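Thiol-disulfide isomerase and thioredoxins (Corynebacterium glutamicum, PDB 3LOR) probably catalyses thiol-disulfide exchange as a thioredoxin-fold oxidoreductase or isomerase, and is able to bind calcium. Local coordinates at residues A53-I56 and H57-D61; Q107-P110 and S111-K115; Q140-D143 and F144-G147. All coordinates share one frame; numbering follows the deposited sequence.

Interaction 1 of 3, residues A53-I56 and H57-D61; sequences AQKI and HRMID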
loop_
_atom_site.group_PDB
_atom_site.type_symbol
_atom_site.label_atom_id
_atom_site.label_comp_id
_atom_site.label_asym_id
_atom_site.label_seq_id
_atom_site.Cartn_x
_atom_site.Cartn_y
_atom_site.Cartn_z
ATOM N N ALA A 53 -9.808 -12.147 5.223
ATOM C CA ALA A 53 -10.927 -13.042 5.237
ATOM C C ALA A 53 -12.127 -12.484 4.448
ATOM O O ALA A 53 -12.725 -13.194 3.732
ATOM C CB ALA A 53 -11.290 -13.369 6.622
ATOM N N GLN A 54 -12.423 -11.205 4.578
ATOM C CA GLN A 54 -13.488 -10.571 3.819
ATOM C C GLN A 54 -13.194 -10.611 2.338
ATOM O O GLN A 54 -14.047 -10.842 1.569
ATOM C CB GLN A 54 -13.742 -9.131 4.224
ATOM C CG GLN A 54 -13.910 -8.895 5.672
ATOM C CD GLN A 54 -14.388 -7.514 6.008
ATOM O OE1 GLN A 54 -15.552 -7.243 5.960
ATOM N NE2 GLN A 54 -13.483 -6.648 6.363
ATOM N N LYS A 55 -11.954 -10.402 1.969
ATOM C CA LYS A 55 -11.562 -10.466 0.608
ATOM C C LYS A 55 -11.774 -11.845 0.039
ATOM O O LYS A 55 -12.234 -11.989 -1.045
ATOM C CB LYS A 55 -10.117 -10.046 0.447
ATOM C CG LYS A 55 -9.613 -9.985 -0.948
ATOM C CD LYS A 55 -8.136 -9.683 -0.974
ATOM C CE LYS A 55 -7.713 -9.090 -2.264
ATOM N NZ LYS A 55 -6.349 -8.522 -2.203
ATOM N N ILE A 56 -11.444 -12.864 0.792
ATOM C CA ILE A 56 -11.665 -14.189 0.335
ATOM C C ILE A 56 -13.150 -14.419 0.127
ATOM O O ILE A 56 -13.550 -14.923 -0.857
ATOM C CB ILE A 56 -11.179 -15.205 1.348
ATOM C CG1 ILE A 56 -9.674 -15.188 1.478
ATOM C CG2 ILE A 56 -11.585 -16.549 0.958
ATOM C CD1 ILE A 56 -9.189 -15.921 2.649
ATOM N N HIS A 57 -13.942 -13.997 1.078
ATOM C CA HIS A 57 -15.357 -14.181 1.036
ATOM C C HIS A 57 -16.005 -13.500 -0.171
ATOM O O HIS A 57 -16.852 -14.048 -0.780
ATOM C CB HIS A 57 -15.940 -13.647 2.314
ATOM C CG HIS A 57 -17.422 -13.665 2.365
ATOM N ND1 HIS A 57 -18.152 -14.817 2.441
ATOM C CD2 HIS A 57 -18.318 -12.659 2.377
ATOM C CE1 HIS A 57 -19.427 -14.526 2.501
ATOM N NE2 HIS A 57 -19.555 -13.222 2.468
ATOM N N ARG A 58 -15.599 -12.289 -0.466
ATOM C CA ARG A 58 -16.045 -11.575 -1.635
ATOM C C ARG A 58 -15.565 -12.125 -2.949
ATOM O O ARG A 58 -16.286 -12.171 -3.878
ATOM C CB ARG A 58 -15.707 -10.097 -1.499
ATOM C CG ARG A 58 -16.379 -9.460 -0.304
ATOM C CD ARG A 58 -16.140 -7.984 -0.210
ATOM N NE ARG A 58 -16.382 -7.393 1.102
ATOM C CZ ARG A 58 -17.488 -7.525 1.826
ATOM N NH1 ARG A 58 -18.482 -8.262 1.407
ATOM N NH2 ARG A 58 -17.595 -6.937 2.992
HETATM N N MSE A 59 -14.310 -12.483 -3.024
HETATM C CA MSE A 59 -13.723 -13.134 -4.178
HETATM C C MSE A 59 -14.038 -14.570 -4.554
HETATM O O MSE A 59 -13.975 -14.898 -5.687
HETATM C CB MSE A 59 -12.242 -12.872 -4.256
HETATM C CG MSE A 59 -11.967 -11.418 -4.230
HETATM SE SE MSE A 59 -10.283 -11.009 -4.748
HETATM C CE MSE A 59 -10.648 -10.841 -6.574
ATOM N N ILE A 60 -14.254 -15.442 -3.603
ATOM C CA ILE A 60 -14.445 -16.818 -3.931
ATOM C C ILE A 60 -15.801 -17.252 -3.503
ATOM O O ILE A 60 -16.227 -16.970 -2.432
ATOM C CB ILE A 60 -13.410 -17.698 -3.295
ATOM C CG1 ILE A 60 -12.026 -17.238 -3.668
ATOM C CG2 ILE A 60 -13.569 -19.106 -3.735
ATOM C CD1 ILE A 60 -11.045 -18.051 -3.104
ATOM N N ASP A 61 -16.469 -17.947 -4.380
ATOM C CA ASP A 61 -17.788 -18.412 -4.124
ATOM C C ASP A 61 -17.861 -19.477 -3.041
ATOM O O ASP A 61 -16.993 -20.273 -2.911
ATOM C CB ASP A 61 -18.382 -18.956 -5.407
ATOM C CG ASP A 61 -19.859 -19.016 -5.354
ATOM O OD1 ASP A 61 -20.473 -17.967 -5.302
ATOM O OD2 ASP A 61 -20.382 -20.109 -5.305
#
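Four backbone bonds of the i to i+4 kind carry Ala53-Ile56 into His57-Asp61: His57 N gives to Ala53 O, Arg58 N to Gln54 O, Met59 N to Lys55 O and Ile60 N to Ile56 O, each at 2.9 to 3.0 Å. The last is the most bent of the four (154° at the hydrogen), and Ile60 itself leaves helical angles, so the helix ends here. Among the polar side chains, Gln54 and Arg58 run side by side, pointing the same way. Arg58 sets its CG beside its own backbone N (chi1 -61°), and CG grazes Gln54 O at 3.3 Å; NH2 makes a weak bond to Gly93 O. The long chains of Lys55 and selenomethionine Met59 also lie alongside, SE 4.0 Å from Lys55 CG, while the ammonium goes on to salt bridges with Asp143 and with Asp142 of the second subunit. Apolar contact is loose, Ile56 CG2 to Ile60 CD1 being 4.4 Å; these branched residues suit a place between strand 65-71, where they meet Val67 and Val65, and Phe144 and Leu148 of the second subunit. This is the C-terminal turn of the crossover helix in a beta-alpha-beta unit of the thioredoxin fold.

Interaction 2 of 3, residues Q107-P110 and S111-K115; sequences QRIP and STMKK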
loop_
_atom_site.group_PDB
_atom_site.type_symbol
_atom_site.label_atom_id
_atom_site.label_comp_id
_atom_site.label_asym_id
_atom_site.label_seq_id
_atom_site.Cartn_x
_atom_site.Cartn_y
_atom_site.Cartn_z
ATOM N N GLN A 107 -10.710 -20.763 32.934
ATOM C CA GLN A 107 -9.531 -20.529 32.141
ATOM C C GLN A 107 -9.730 -19.448 31.102
ATOM O O GLN A 107 -10.752 -19.346 30.512
ATOM C CB GLN A 107 -9.108 -21.815 31.478
ATOM C CG GLN A 107 -8.626 -22.878 32.410
ATOM C CD GLN A 107 -7.476 -22.427 33.250
ATOM O OE1 GLN A 107 -7.375 -22.771 34.382
ATOM N NE2 GLN A 107 -6.623 -21.648 32.692
ATOM N N ARG A 108 -8.727 -18.635 30.908
ATOM C CA ARG A 108 -8.728 -17.645 29.857
ATOM C C ARG A 108 -8.744 -18.151 28.403
ATOM O O ARG A 108 -9.331 -17.542 27.577
ATOM C CB ARG A 108 -7.593 -16.672 30.061
ATOM C CG ARG A 108 -7.771 -15.797 31.204
ATOM C CD ARG A 108 -7.092 -14.525 30.977
ATOM N NE ARG A 108 -5.919 -14.429 31.777
ATOM C CZ ARG A 108 -4.784 -15.000 31.460
ATOM N NH1 ARG A 108 -4.701 -15.672 30.345
ATOM N NH2 ARG A 108 -3.729 -14.877 32.228
ATOM N N ILE A 109 -8.070 -19.251 28.120
ATOM C CA ILE A 109 -7.988 -19.761 26.779
ATOM C C ILE A 109 -9.206 -20.592 26.490
ATOM O O ILE A 109 -9.510 -21.468 27.201
ATOM C CB ILE A 109 -6.763 -20.630 26.544
ATOM C CG1 ILE A 109 -5.473 -19.979 27.022
ATOM C CG2 ILE A 109 -6.657 -21.000 25.117
ATOM C CD1 ILE A 109 -5.234 -18.648 26.575
ATOM N N PRO A 110 -9.897 -20.266 25.426
ATOM C CA PRO A 110 -11.053 -21.006 24.947
ATOM C C PRO A 110 -10.720 -22.319 24.236
ATOM O O PRO A 110 -9.611 -22.610 23.907
ATOM C CB PRO A 110 -11.735 -20.021 24.017
ATOM C CG PRO A 110 -10.750 -19.133 23.632
ATOM C CD PRO A 110 -9.702 -19.050 24.660
ATOM N N SER A 111 -11.755 -23.102 24.078
ATOM C CA SER A 111 -11.679 -24.491 23.762
ATOM C C SER A 111 -11.072 -24.893 22.444
ATOM O O SER A 111 -10.190 -25.677 22.433
ATOM C CB SER A 111 -13.066 -25.052 23.821
ATOM O OG SER A 111 -13.010 -26.414 23.976
ATOM N N THR A 112 -11.515 -24.302 21.358
ATOM C CA THR A 112 -10.957 -24.557 20.058
ATOM C C THR A 112 -9.515 -24.117 20.018
ATOM O O THR A 112 -8.676 -24.804 19.523
ATOM C CB THR A 112 -11.785 -23.918 18.927
ATOM O OG1 THR A 112 -13.139 -24.292 19.048
ATOM C CG2 THR A 112 -11.314 -24.355 17.606
HETATM N N MSE A 113 -9.234 -22.985 20.599
HETATM C CA MSE A 113 -7.898 -22.466 20.645
HETATM C C MSE A 113 -6.929 -23.367 21.403
HETATM O O MSE A 113 -5.835 -23.565 20.972
HETATM C CB MSE A 113 -7.917 -21.055 21.231
HETATM C CG MSE A 113 -6.568 -20.397 21.503
HETATM SE SE MSE A 113 -6.601 -18.501 21.766
HETATM C CE MSE A 113 -4.994 -18.338 22.468
ATOM N N LYS A 114 -7.362 -23.898 22.530
ATOM C CA LYS A 114 -6.619 -24.876 23.299
ATOM C C LYS A 114 -6.403 -26.164 22.547
ATOM O O LYS A 114 -5.336 -26.674 22.466
ATOM C CB LYS A 114 -7.415 -25.230 24.533
ATOM C CG LYS A 114 -6.642 -25.397 25.795
ATOM C CD LYS A 114 -5.397 -26.185 25.658
ATOM C CE LYS A 114 -4.997 -26.795 26.954
ATOM N NZ LYS A 114 -3.618 -26.504 27.231
ATOM N N LYS A 115 -7.459 -26.650 21.955
ATOM C CA LYS A 115 -7.466 -27.910 21.282
ATOM C C LYS A 115 -6.445 -27.930 20.154
ATOM O O LYS A 115 -5.754 -28.884 19.979
ATOM C CB LYS A 115 -8.864 -28.107 20.731
ATOM C CG LYS A 115 -9.163 -29.390 20.128
ATOM C CD LYS A 115 -10.345 -29.285 19.154
ATOM C CE LYS A 115 -11.610 -29.622 19.794
ATOM N NZ LYS A 115 -12.671 -29.967 18.870
#
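The puckered ring of Pro110 offers its CG corner to Met113 CB at 4.2 Å. Its backbone carbonyl does the polar work: Pro110 O accepts from Lys114 N at 2.9 Å, 160° at the hydrogen, and closes the first turn. Beside this bond, Ile109 and selenomethionine Met113 cross at about a right angle. The methyl CG2 of Ile109 meets Met113 CG at 3.7 Å, while CD1 reaches CE at 4.1 Å. With its CG opposite its own N (chi1 173°) and the chain extended beyond, Met113 runs across Ile109, bringing both CG and CE near Ile109 CG2; Phe74 touches both residues. A proline fits just before the helix, where it needs no N-H, but it has no polar side chain for a cap. The carboxylate of Asp101 accepts from Thr112 N and Met113 N. Ser111 OG bonds to Asp13 OD2, Thr112 OG1 to Asp13 N, and Lys115 NZ forms a salt bridge with Asp13 OD1. The chemistry thus implies a helix start whose N-H groups are taken up by Asp101, and whose side chains hold Asp13, a residue that binds calcium in a structure of this protein; none is bound to this chain, where Lys115 would partly offset its charge.

Interaction 3 of 3, residues Q140-D143 and F144-G147; sequences QVDD and FVLG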
loop_
_atom_site.group_PDB
_atom_site.type_symbol
_atom_site.label_atom_id
_atom_site.label_comp_id
_atom_site.label_asym_id
_atom_site.label_seq_id
_atom_site.Cartn_x
_atom_site.Cartn_y
_atom_site.Cartn_z
ATOM N N GLN A 140 0.668 -12.598 10.233
ATOM C CA GLN A 140 0.346 -12.052 8.941
ATOM C C GLN A 140 0.666 -13.062 7.854
ATOM O O GLN A 140 1.721 -13.608 7.827
ATOM C CB GLN A 140 1.131 -10.757 8.714
ATOM C CG GLN A 140 0.409 -9.657 7.954
ATOM C CD GLN A 140 1.328 -8.544 7.446
ATOM O OE1 GLN A 140 1.717 -8.538 6.317
ATOM N NE2 GLN A 140 1.664 -7.615 8.295
ATOM N N VAL A 141 -0.263 -13.305 6.959
ATOM C CA VAL A 141 0.009 -14.142 5.811
ATOM C C VAL A 141 -0.169 -13.320 4.580
ATOM O O VAL A 141 -1.143 -12.697 4.421
ATOM C CB VAL A 141 -0.929 -15.316 5.722
ATOM C CG1 VAL A 141 -0.442 -16.272 4.719
ATOM C CG2 VAL A 141 -1.072 -15.975 7.021
ATOM N N ASP A 142 0.799 -13.343 3.706
ATOM C CA ASP A 142 0.754 -12.598 2.478
ATOM C C ASP A 142 -0.357 -13.082 1.556
ATOM O O ASP A 142 -0.654 -14.226 1.519
ATOM C CB ASP A 142 2.093 -12.726 1.793
ATOM C CG ASP A 142 2.137 -12.013 0.504
ATOM O OD1 ASP A 142 2.145 -10.788 0.496
ATOM O OD2 ASP A 142 2.129 -12.667 -0.512
ATOM N N ASP A 143 -0.963 -12.194 0.812
ATOM C CA ASP A 143 -2.072 -12.542 -0.044
ATOM C C ASP A 143 -1.732 -13.577 -1.107
ATOM O O ASP A 143 -2.489 -14.473 -1.334
ATOM C CB ASP A 143 -2.504 -11.314 -0.814
ATOM C CG ASP A 143 -3.607 -10.525 -0.163
ATOM O OD1 ASP A 143 -4.075 -10.817 0.918
ATOM O OD2 ASP A 143 -4.029 -9.562 -0.787
ATOM N N PHE A 144 -0.592 -13.436 -1.756
ATOM C CA PHE A 144 -0.138 -14.378 -2.744
ATOM C C PHE A 144 0.079 -15.789 -2.204
ATOM O O PHE A 144 -0.309 -16.739 -2.804
ATOM C CB PHE A 144 1.153 -13.884 -3.352
ATOM C CG PHE A 144 1.705 -14.774 -4.376
ATOM C CD1 PHE A 144 1.018 -15.031 -5.511
ATOM C CD2 PHE A 144 2.914 -15.369 -4.210
ATOM C CE1 PHE A 144 1.501 -15.835 -6.429
ATOM C CE2 PHE A 144 3.404 -16.191 -5.167
ATOM C CZ PHE A 144 2.687 -16.410 -6.279
ATOM N N VAL A 145 0.708 -15.900 -1.053
ATOM C CA VAL A 145 0.912 -17.175 -0.408
ATOM C C VAL A 145 -0.393 -17.862 -0.028
ATOM O O VAL A 145 -0.539 -19.019 -0.210
ATOM C CB VAL A 145 1.759 -17.022 0.837
ATOM C CG1 VAL A 145 1.860 -18.270 1.567
ATOM C CG2 VAL A 145 3.083 -16.557 0.524
ATOM N N LEU A 146 -1.330 -17.101 0.488
ATOM C CA LEU A 146 -2.636 -17.598 0.800
ATOM C C LEU A 146 -3.375 -18.078 -0.448
ATOM O O LEU A 146 -3.988 -19.090 -0.430
ATOM C CB LEU A 146 -3.442 -16.580 1.584
ATOM C CG LEU A 146 -4.712 -17.103 2.245
ATOM C CD1 LEU A 146 -4.509 -18.257 3.094
ATOM C CD2 LEU A 146 -5.488 -16.088 2.977
ATOM N N GLY A 147 -3.245 -17.367 -1.540
ATOM C CA GLY A 147 -3.802 -17.826 -2.768
ATOM C C GLY A 147 -3.199 -19.132 -3.171
ATOM O O GLY A 147 -3.896 -20.012 -3.539
#
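Asp142 meets the first turn of the helix twice. Its backbone O takes Leu146 N at 3.1 Å, a straight bond (167° at the hydrogen), and its carboxylate OD2 takes Phe144 N at 3.1 Å, a weak bond with only 126° there. Asp143 O follows with Gly147 N at 3.0 Å. With CG turned opposite its own N (chi1 179°), Asp142 brings OD2 close to the Phe144 N-H, though at a poor angle; OD2 also sits 3.2 Å from Phe144 CB. This is an N-cap, at the start of the C-terminal helix of the thioredoxin fold, and an aspartate suits it because its negative charge would be favoured by the helix dipole. The charges of the two acids would also be partly offset by lysine, Asp142 by Lys55 of the second subunit and Asp143 by that of its own chain. Farther out the contact turns apolar. Val141 CG1 lies 4.4 Å from both Val145 CG1 and Leu146 CB, and Val145 CG2 is 4.2 Å from Asp142 CB. Leu146 turns to Gln52 and Ile56 of helix 43-59, whereas Phe144 packs on Gly147 of the second subunit and Val145 on Met59 of that subunit.

Interactions 1 and 3 belong together: their centres lie 13 Å apart, and they touch where Lys55 meets Asp143 and Ile56 CD1 packs on Leu146 CD2 at 3.7 Å. One is the end of helix 43-59, the other the start of helix 143-154, and both face the second subunit, so charge and apolar surface are shared across that interface. Interaction 2 stands about 27 Å from interaction 1, centre to centre, on the other side of the chain's centre, touched by no other protein chain. Interaction 3 has four buried residues of seven and none exposed, whereas interactions 1 and 2 include exposed ones. The helix starts differ: Asp142 caps its own, weakly, while Asp101 of strand 98-101 bonds the first amides of 111-115.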